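PDB 5FHY: B-type flagellar hook-associated protein 2 from Pseudomonas aeruginosa, which caps the growing tip of the flagellar filament, promoting polymerization of flagellin there and keeping exported subunits from leaking away. Local coordinates for residues Ile38-Leu43 against Phe198-Thr204; Lys48-Ala53 against Ala162-Thr168; Asp129-Val134 against Leu148-Pro152. One frame throughout, in Å; residues are numbered along the deposited sequence.

Contact 1. Residues Ile38-Leu43 against Phe198-Thr204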
loop_
_atom_site.group_PDB
_atom_site.type_symbol
_atom_site.label_atom_id
_atom_site.label_comp_id
_atom_site.label_asym_id
_atom_site.label_seq_id
_atom_site.Cartn_x
_atom_site.Cartn_y
_atom_site.Cartn_z
ATOM N N ILE B 38 -20.652 -20.920 41.240
ATOM C CA ILE B 38 -20.509 -22.323 40.895
ATOM C C ILE B 38 -19.114 -22.843 41.199
ATOM O O ILE B 38 -18.116 -22.212 40.861
ATOM C CB ILE B 38 -20.823 -22.557 39.402
ATOM C CG1 ILE B 38 -22.233 -22.064 39.073
ATOM C CG2 ILE B 38 -20.674 -24.027 39.039
ATOM C CD1 ILE B 38 -22.760 -22.556 37.747
ATOM N N GLN B 39 -19.059 -23.997 41.851
ATOM C CA GLN B 39 -17.806 -24.703 42.052
ATOM C C GLN B 39 -17.879 -26.020 41.295
ATOM O O GLN B 39 -18.948 -26.612 41.172
ATOM C CB GLN B 39 -17.544 -24.960 43.542
ATOM C CG GLN B 39 -17.346 -23.712 44.394
ATOM C CD GLN B 39 -17.011 -24.035 45.845
ATOM O OE1 GLN B 39 -16.597 -25.148 46.170
ATOM N NE2 GLN B 39 -17.198 -23.055 46.726
ATOM N N VAL B 40 -16.742 -26.479 40.790
ATOM C CA VAL B 40 -16.655 -27.812 40.214
ATOM C C VAL B 40 -15.651 -28.605 41.039
ATOM O O VAL B 40 -14.453 -28.341 40.982
ATOM C CB VAL B 40 -16.231 -27.778 38.734
ATOM C CG1 VAL B 40 -15.992 -29.195 38.219
ATOM C CG2 VAL B 40 -17.286 -27.064 37.896
ATOM N N ASN B 41 -16.136 -29.563 41.820
ATOM C CA ASN B 41 -15.261 -30.315 42.710
ATOM C C ASN B 41 -14.676 -31.559 42.043
ATOM O O ASN B 41 -13.563 -31.973 42.364
ATOM C CB ASN B 41 -16.008 -30.714 43.984
ATOM C CG ASN B 41 -16.429 -29.518 44.821
ATOM O OD1 ASN B 41 -15.842 -28.439 44.730
ATOM N ND2 ASN B 41 -17.439 -29.710 45.657
ATOM N N SER B 42 -15.428 -32.148 41.115
ATOM C CA SER B 42 -14.948 -33.305 40.368
ATOM C C SER B 42 -15.741 -33.522 39.086
ATOM O O SER B 42 -16.836 -32.987 38.921
ATOM C CB SER B 42 -15.011 -34.566 41.230
ATOM O OG SER B 42 -16.335 -34.835 41.662
ATOM N N LEU B 43 -15.172 -34.314 38.183
ATOM C CA LEU B 43 -15.820 -34.656 36.922
ATOM C C LEU B 43 -16.392 -36.070 36.953
ATOM O O LEU B 43 -15.922 -36.920 37.711
ATOM C CB LEU B 43 -14.830 -34.523 35.761
ATOM C CG LEU B 43 -14.125 -33.174 35.611
ATOM C CD1 LEU B 43 -13.045 -33.242 34.539
ATOM C CD2 LEU B 43 -15.134 -32.083 35.297
ATOM N N PHE B 198 -25.144 -26.793 30.836
ATOM C CA PHE B 198 -23.739 -26.485 30.633
ATOM C C PHE B 198 -22.885 -27.737 30.627
ATOM O O PHE B 198 -23.176 -28.714 31.313
ATOM C CB PHE B 198 -23.222 -25.502 31.695
ATOM C CG PHE B 198 -23.696 -25.785 33.097
ATOM C CD1 PHE B 198 -23.143 -26.812 33.842
ATOM C CD2 PHE B 198 -24.666 -24.990 33.687
ATOM C CE1 PHE B 198 -23.570 -27.059 35.137
ATOM C CE2 PHE B 198 -25.093 -25.232 34.984
ATOM C CZ PHE B 198 -24.545 -26.268 35.707
ATOM N N ASP B 199 -21.808 -27.681 29.854
ATOM C CA ASP B 199 -20.881 -28.791 29.768
ATOM C C ASP B 199 -19.696 -28.459 30.658
ATOM O O ASP B 199 -18.915 -27.559 30.358
ATOM C CB ASP B 199 -20.436 -29.017 28.319
ATOM C CG ASP B 199 -21.566 -29.507 27.425
ATOM O OD1 ASP B 199 -21.656 -30.727 27.178
ATOM O OD2 ASP B 199 -22.352 -28.661 26.950
ATOM N N VAL B 200 -19.554 -29.199 31.748
ATOM C CA VAL B 200 -18.475 -28.943 32.687
ATOM C C VAL B 200 -17.197 -29.537 32.122
ATOM O O VAL B 200 -17.155 -30.709 31.751
ATOM C CB VAL B 200 -18.774 -29.525 34.076
ATOM C CG1 VAL B 200 -17.579 -29.331 34.990
ATOM C CG2 VAL B 200 -20.015 -28.864 34.665
ATOM N N LYS B 201 -16.154 -28.717 32.057
ATOM C CA LYS B 201 -14.930 -29.099 31.374
ATOM C C LYS B 201 -13.743 -29.188 32.321
ATOM O O LYS B 201 -12.759 -29.864 32.023
ATOM C CB LYS B 201 -14.618 -28.093 30.263
ATOM C CG LYS B 201 -15.795 -27.761 29.355
ATOM C CD LYS B 201 -15.408 -26.718 28.309
ATOM C CE LYS B 201 -14.227 -27.171 27.464
ATOM N NZ LYS B 201 -13.743 -26.095 26.548
ATOM N N ALA B 202 -13.836 -28.513 33.464
ATOM C CA ALA B 202 -12.733 -28.520 34.415
ATOM C C ALA B 202 -13.125 -28.102 35.829
ATOM O O ALA B 202 -14.128 -27.421 36.049
ATOM C CB ALA B 202 -11.616 -27.620 33.907
ATOM N N VAL B 203 -12.296 -28.524 36.777
ATOM C CA VAL B 203 -12.461 -28.251 38.200
ATOM C C VAL B 203 -12.156 -26.784 38.525
ATOM O O VAL B 203 -11.239 -26.201 37.950
ATOM C CB VAL B 203 -11.544 -29.196 39.023
ATOM C CG1 VAL B 203 -11.424 -28.751 40.471
ATOM C CG2 VAL B 203 -12.044 -30.634 38.931
ATOM N N THR B 204 -12.925 -26.179 39.428
ATOM C CA THR B 204 -12.598 -24.835 39.898
ATOM C C THR B 204 -11.588 -24.941 41.037
ATOM O O THR B 204 -11.563 -25.936 41.755
ATOM C CB THR B 204 -13.843 -24.071 40.385
ATOM O OG1 THR B 204 -14.391 -24.729 41.534
ATOM C CG2 THR B 204 -14.893 -24.000 39.290
#

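Contact 2. Residues Lys48-Ala53 against Ala162-Thr168. With NA (sodium ion), chain E.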
loop_
_atom_site.group_PDB
_atom_site.type_symbol
_atom_site.label_atom_id
_atom_site.label_comp_id
_atom_site.label_asym_id
_atom_site.label_seq_id
_atom_site.Cartn_x
_atom_site.Cartn_y
_atom_site.Cartn_z
ATOM N N LYS B 48 -12.222 -47.727 32.662
ATOM C CA LYS B 48 -11.113 -48.154 31.818
ATOM C C LYS B 48 -10.251 -49.115 32.624
ATOM O O LYS B 48 -9.696 -48.750 33.665
ATOM C CB LYS B 48 -10.291 -46.957 31.323
ATOM C CG LYS B 48 -9.060 -47.340 30.500
ATOM C CD LYS B 48 -8.414 -46.132 29.828
ATOM C CE LYS B 48 -7.142 -46.523 29.082
ATOM N NZ LYS B 48 -6.463 -45.361 28.440
ATOM N N ILE B 49 -10.159 -50.352 32.150
ATOM C CA ILE B 49 -9.454 -51.383 32.892
ATOM C C ILE B 49 -8.367 -52.032 32.056
ATOM O O ILE B 49 -8.329 -51.884 30.833
ATOM C CB ILE B 49 -10.418 -52.480 33.377
ATOM C CG1 ILE B 49 -10.883 -53.343 32.202
ATOM C CG2 ILE B 49 -11.608 -51.866 34.100
ATOM C CD1 ILE B 49 -11.662 -54.565 32.610
ATOM N N ALA B 50 -7.488 -52.763 32.729
ATOM C CA ALA B 50 -6.430 -53.507 32.059
ATOM C C ALA B 50 -6.410 -54.922 32.612
ATOM O O ALA B 50 -6.317 -55.121 33.821
ATOM C CB ALA B 50 -5.083 -52.833 32.250
ATOM N N LEU B 51 -6.503 -55.907 31.728
ATOM C CA LEU B 51 -6.547 -57.302 32.159
ATOM C C LEU B 51 -5.135 -57.819 32.394
ATOM O O LEU B 51 -4.170 -57.077 32.231
ATOM C CB LEU B 51 -7.289 -58.170 31.137
ATOM C CG LEU B 51 -8.679 -57.669 30.732
ATOM C CD1 LEU B 51 -9.289 -58.567 29.673
ATOM C CD2 LEU B 51 -9.597 -57.552 31.952
ATOM N N GLN B 52 -5.017 -59.083 32.795
ATOM C CA GLN B 52 -3.709 -59.672 33.064
ATOM C C GLN B 52 -2.823 -59.640 31.827
ATOM O O GLN B 52 -3.314 -59.757 30.703
ATOM C CB GLN B 52 -3.849 -61.120 33.548
ATOM C CG GLN B 52 -4.187 -61.265 35.019
ATOM C CD GLN B 52 -4.216 -62.712 35.480
ATOM O OE1 GLN B 52 -3.321 -63.496 35.158
ATOM N NE2 GLN B 52 -5.248 -63.073 36.240
ATOM N N ALA B 53 -1.521 -59.474 32.040
ATOM C CA ALA B 53 -0.568 -59.482 30.939
ATOM C C ALA B 53 -0.294 -60.924 30.558
ATOM O O ALA B 53 -0.152 -61.786 31.423
ATOM C CB ALA B 53 0.716 -58.766 31.315
ATOM N N ALA B 162 2.230 -57.811 35.896
ATOM C CA ALA B 162 1.337 -58.559 35.020
ATOM C C ALA B 162 -0.099 -58.555 35.533
ATOM O O ALA B 162 -1.031 -58.837 34.778
ATOM C CB ALA B 162 1.833 -59.989 34.852
ATOM N N ALA B 163 -0.274 -58.240 36.814
ATOM C CA ALA B 163 -1.596 -58.265 37.428
ATOM C C ALA B 163 -2.540 -57.256 36.798
ATOM O O ALA B 163 -2.117 -56.226 36.277
ATOM C CB ALA B 163 -1.492 -58.005 38.918
ATOM N N ALA B 164 -3.830 -57.570 36.855
ATOM C CA ALA B 164 -4.855 -56.700 36.303
ATOM C C ALA B 164 -5.178 -55.572 37.269
ATOM O O ALA B 164 -4.785 -55.607 38.434
ATOM C CB ALA B 164 -6.108 -57.498 35.972
ATOM N N GLY B 165 -5.887 -54.566 36.770
ATOM C CA GLY B 165 -6.256 -53.417 37.573
ATOM C C GLY B 165 -6.967 -52.368 36.745
ATOM O O GLY B 165 -6.824 -52.338 35.524
ATOM N N TYR B 166 -7.729 -51.495 37.397
ATOM C CA TYR B 166 -8.443 -50.454 36.668
ATOM C C TYR B 166 -7.530 -49.253 36.441
ATOM O O TYR B 166 -6.630 -48.987 37.235
ATOM C CB TYR B 166 -9.732 -50.038 37.402
ATOM C CG TYR B 166 -9.529 -49.386 38.755
ATOM C CD1 TYR B 166 -9.174 -48.043 38.859
ATOM C CD2 TYR B 166 -9.738 -50.102 39.930
ATOM C CE1 TYR B 166 -8.982 -47.446 40.092
ATOM C CE2 TYR B 166 -9.562 -49.510 41.172
ATOM C CZ TYR B 166 -9.188 -48.180 41.246
ATOM O OH TYR B 166 -9.013 -47.585 42.475
ATOM N N VAL B 167 -7.768 -48.533 35.349
ATOM C CA VAL B 167 -7.037 -47.306 35.057
ATOM C C VAL B 167 -7.843 -46.106 35.550
ATOM O O VAL B 167 -7.309 -45.202 36.191
ATOM C CB VAL B 167 -6.743 -47.162 33.549
ATOM C CG1 VAL B 167 -6.092 -45.814 33.252
ATOM C CG2 VAL B 167 -5.854 -48.302 33.071
ATOM N N THR B 168 -9.135 -46.105 35.244
ATOM C CA THR B 168 -10.049 -45.102 35.774
ATOM C C THR B 168 -11.292 -45.776 36.332
ATOM O O THR B 168 -11.765 -46.771 35.780
ATOM C CB THR B 168 -10.480 -44.086 34.700
ATOM O OG1 THR B 168 -11.273 -44.751 33.709
ATOM C CG2 THR B 168 -9.274 -43.453 34.025
HETATM NA NA NA E . -0.282 -54.932 37.599
#

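Contact 3. Residues Asp129-Val134 against Leu148-Pro152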
loop_
_atom_site.group_PDB
_atom_site.type_symbol
_atom_site.label_atom_id
_atom_site.label_comp_id
_atom_site.label_asym_id
_atom_site.label_seq_id
_atom_site.Cartn_x
_atom_site.Cartn_y
_atom_site.Cartn_z
ATOM N N ASP B 129 -18.949 -49.587 35.801
ATOM C CA ASP B 129 -17.640 -50.217 35.662
ATOM C C ASP B 129 -17.708 -51.364 34.662
ATOM O O ASP B 129 -18.742 -52.015 34.532
ATOM C CB ASP B 129 -17.142 -50.735 37.019
ATOM C CG ASP B 129 -16.789 -49.613 37.989
ATOM O OD1 ASP B 129 -16.181 -48.608 37.564
ATOM O OD2 ASP B 129 -17.125 -49.742 39.185
ATOM N N ILE B 130 -16.604 -51.613 33.963
ATOM C CA ILE B 130 -16.536 -52.726 33.024
ATOM C C ILE B 130 -16.245 -54.022 33.779
ATOM O O ILE B 130 -15.308 -54.082 34.574
ATOM C CB ILE B 130 -15.458 -52.505 31.939
ATOM C CG1 ILE B 130 -15.675 -51.172 31.222
ATOM C CG2 ILE B 130 -15.474 -53.643 30.922
ATOM C CD1 ILE B 130 -14.575 -50.829 30.235
ATOM N N LYS B 131 -17.046 -55.054 33.531
ATOM C CA LYS B 131 -16.858 -56.345 34.189
ATOM C C LYS B 131 -16.671 -57.457 33.163
ATOM O O LYS B 131 -17.330 -57.473 32.122
ATOM C CB LYS B 131 -18.045 -56.668 35.105
ATOM C CG LYS B 131 -17.903 -57.979 35.865
ATOM C CD LYS B 131 -19.016 -58.186 36.879
ATOM C CE LYS B 131 -18.681 -59.341 37.818
ATOM N NZ LYS B 131 -19.723 -59.585 38.858
ATOM N N VAL B 132 -15.765 -58.383 33.468
ATOM C CA VAL B 132 -15.476 -59.511 32.595
ATOM C C VAL B 132 -15.628 -60.832 33.344
ATOM O O VAL B 132 -14.894 -61.102 34.298
ATOM C CB VAL B 132 -14.056 -59.429 32.008
ATOM C CG1 VAL B 132 -13.817 -60.597 31.055
ATOM C CG2 VAL B 132 -13.846 -58.098 31.291
ATOM N N GLU B 133 -16.598 -61.639 32.920
ATOM C CA GLU B 133 -16.814 -62.972 33.482
ATOM C C GLU B 133 -16.335 -64.052 32.507
ATOM O O GLU B 133 -16.592 -63.964 31.307
ATOM C CB GLU B 133 -18.294 -63.175 33.812
ATOM C CG GLU B 133 -18.745 -62.516 35.111
ATOM C CD GLU B 133 -20.258 -62.382 35.217
ATOM O OE1 GLU B 133 -20.909 -62.099 34.187
ATOM O OE2 GLU B 133 -20.796 -62.548 36.333
ATOM N N VAL B 134 -15.644 -65.070 33.019
ATOM C CA VAL B 134 -15.025 -66.074 32.155
ATOM C C VAL B 134 -15.392 -67.507 32.538
ATOM O O VAL B 134 -15.173 -67.930 33.672
ATOM C CB VAL B 134 -13.489 -65.968 32.176
ATOM C CG1 VAL B 134 -12.876 -67.088 31.335
ATOM C CG2 VAL B 134 -13.029 -64.602 31.682
ATOM N N LEU B 148 -8.447 -63.755 32.176
ATOM C CA LEU B 148 -8.993 -62.543 31.574
ATOM C C LEU B 148 -10.192 -62.037 32.367
ATOM O O LEU B 148 -10.854 -61.083 31.962
ATOM C CB LEU B 148 -9.395 -62.787 30.119
ATOM C CG LEU B 148 -8.289 -63.064 29.100
ATOM C CD1 LEU B 148 -8.861 -63.038 27.693
ATOM C CD2 LEU B 148 -7.149 -62.063 29.239
ATOM N N ALA B 149 -10.459 -62.669 33.505
ATOM C CA ALA B 149 -11.593 -62.275 34.330
ATOM C C ALA B 149 -11.268 -60.976 35.057
ATOM O O ALA B 149 -10.112 -60.703 35.377
ATOM C CB ALA B 149 -11.957 -63.382 35.321
ATOM N N PHE B 150 -12.295 -60.173 35.306
ATOM C CA PHE B 150 -12.121 -58.890 35.972
ATOM C C PHE B 150 -13.362 -58.564 36.793
ATOM O O PHE B 150 -14.459 -58.409 36.254
ATOM C CB PHE B 150 -11.844 -57.783 34.944
ATOM C CG PHE B 150 -11.363 -56.482 35.547
ATOM C CD1 PHE B 150 -10.007 -56.216 35.672
ATOM C CD2 PHE B 150 -12.265 -55.514 35.962
ATOM C CE1 PHE B 150 -9.564 -55.018 36.215
ATOM C CE2 PHE B 150 -11.825 -54.320 36.506
ATOM C CZ PHE B 150 -10.473 -54.072 36.627
ATOM N N ASP B 151 -13.183 -58.459 38.101
ATOM C CA ASP B 151 -14.282 -58.101 38.982
ATOM C C ASP B 151 -13.970 -56.755 39.633
ATOM O O ASP B 151 -13.105 -56.667 40.504
ATOM C CB ASP B 151 -14.508 -59.192 40.037
ATOM C CG ASP B 151 -15.670 -58.882 40.960
ATOM O OD1 ASP B 151 -16.551 -58.087 40.568
ATOM O OD2 ASP B 151 -15.703 -59.438 42.078
ATOM N N PRO B 152 -14.676 -55.699 39.199
ATOM C CA PRO B 152 -14.515 -54.310 39.659
ATOM C C PRO B 152 -14.662 -54.147 41.172
ATOM O O PRO B 152 -14.176 -53.168 41.736
ATOM C CB PRO B 152 -15.641 -53.574 38.928
ATOM C CG PRO B 152 -15.870 -54.373 37.708
ATOM C CD PRO B 152 -15.668 -55.801 38.115
#

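Contact 1. Residues Ile38-Leu43 against Phe198-Thr204
Phe198 and Val200 close strand 196-200, which belongs to a different sheet from strand 34-42, so the two segments meet first through side chains and only later through backbone. At the start, the Phe198 ring lies beside Ile38, CE2 to CD1 4.5 Å, in a loose apolar contact; it also touches Lys24 and Ser26 of strand 24-28 and Ile175 of strand 173-177. Val200 makes the tighter fit: its CG1 touches both Val40 CG1 (3.6 Å) and Leu43 CD2 (3.7 Å). The chain then leaves its strand. At Lys201 and Ala202 the CA-to-CB bonds point away and the backbone faces the contact, Ala202 O packing 3.4 Å from Val40 CG1. Val203 comes alongside Val40, their CA atoms 4.7 Å apart, and lays CG1 3.1 Å from Val40 O. Thr204 completes the join with two hydrogen bonds to one residue: its backbone N donates to Val40 O (3.1 Å), and its OG1 accepts from Val40 N (3.0 Å). A hydroxyl thus stands where a neighbouring strand would offer a carbonyl. Beyond Val40, Asn41 and Ser42 form a classic beta bulge opposite Glu174, on the side of strand 173-177. Both polar groups of the Val40 backbone are therefore satisfied by Thr204 while its side chain packs on Val200: the hydrogen bonds fix the loop after strand 196-200 to strand 34-42, while the packing of Val200 and Phe198 joins the two sheets.

Contact 2. Residues Lys48-Ala53 against Ala162-Thr168
With chi1 t, Lys48 CG passes 3.8 Å from Val167 CB; the rest of the chain, also all t, carries the amine to Tyr36 (cation-pi) and Asp178 (long, weak ion pair) of a second subunit. Thr168, chi1 p, sets OG1 3.4 Å from Lys48 CB and hydrogen-bonds Ser46 O. Ile49 and Tyr166, both p at chi1, share the other face of this antiparallel pairing, CG2 to CB 4.2 Å, before their ends diverge; Ile49 turns to Phe150. Val167 and Thr168 both donate to Lys48 O, from N at 2.6 and 3.1 Å, a classic beta bulge. Ala50 and Gly165 exchange N-to-O bonds of 2.9 and 3.0 Å, and Ala53 N reaches Ala162 O at 2.9 Å. Ala163 O binds sodium at 2.6 Å, together with Ser159 O. Strand 165-166 is outermost within this chain in a four-stranded antiparallel sheet; 48-50 separates it from 114-121. Backbone bonds thus set the pairing, leaving the Lys48 amine facing the neighbouring subunit and Ala163 O turned to the ion and, weakly, to Arg116.

Contact 3. Residues Asp129-Val134 against Leu148-Pro152
This is a short antiparallel beta bridge between strand 130-136, at one margin of a three-stranded sheet, and a loop segment that has no regular structure of its own. One hydrogen-bonded pair holds it: Val132 N donates to Phe150 O at 3.1 Å and Phe150 N to Val132 O at 2.9 Å, both nearly straight, with the two CA atoms 4.8 Å apart. Ala149 CA adds a CA-H...O contact of 3.5 Å to the same Val132 O. Side chains extend the join toward both ends. Val134 CG2 lies 4.0 Å from Ala149 CB and 4.4 Å from Leu148 CB, and Val132 CG1 packs 3.1 Å from Leu148 O. At the far end Pro152 CG closes to 3.2 Å of Ile130 O, and Pro152 CB to 3.7 Å of Asp129 CB. Both segments belong to the part of FliD that contains the flagellin hook IN motif, where strand 65-71 pairs with the other edge of strand 130-136 through Ser70 and Asn68; the loop thus borders the strand on the side away from 65-71. Phe150 packs its CB 4.0 Å from Val132 CB and has Ile130 O 3.6 Å from its CD2; its side chain also meets Leu51 and Ala155. Lys131 lays CG 3.5 Å from Phe150 O and 3.8 Å from Pro152 CD, while its NZ makes a long salt bridge of 3.9 Å with Asp151 OD1, an oxygen that also takes a weak hydrogen bond from Ala153 N.

In the fold
Contact 1 lies in one globular part of the chain; contacts 2 and 3 share another. The centre of contact 1 is about 28 Å from that of contact 2 and 30 Å from that of contact 3; the centres of contacts 2 and 3 are about 10 Å apart and their atoms touch. In sequence, contact 3 falls between the halves of contact 2, and these between 38-43 and 198-204, so the second part is inserted in the first. Contact 1 joins two sheets; contact 2 lies in the sheet 104-111, 114-121, 48-50, 165-166, contact 3 at the edge of the sheet 74-81, 65-71, 130-136, and Phe150 packing on Ile49 and Leu51 brings these two together.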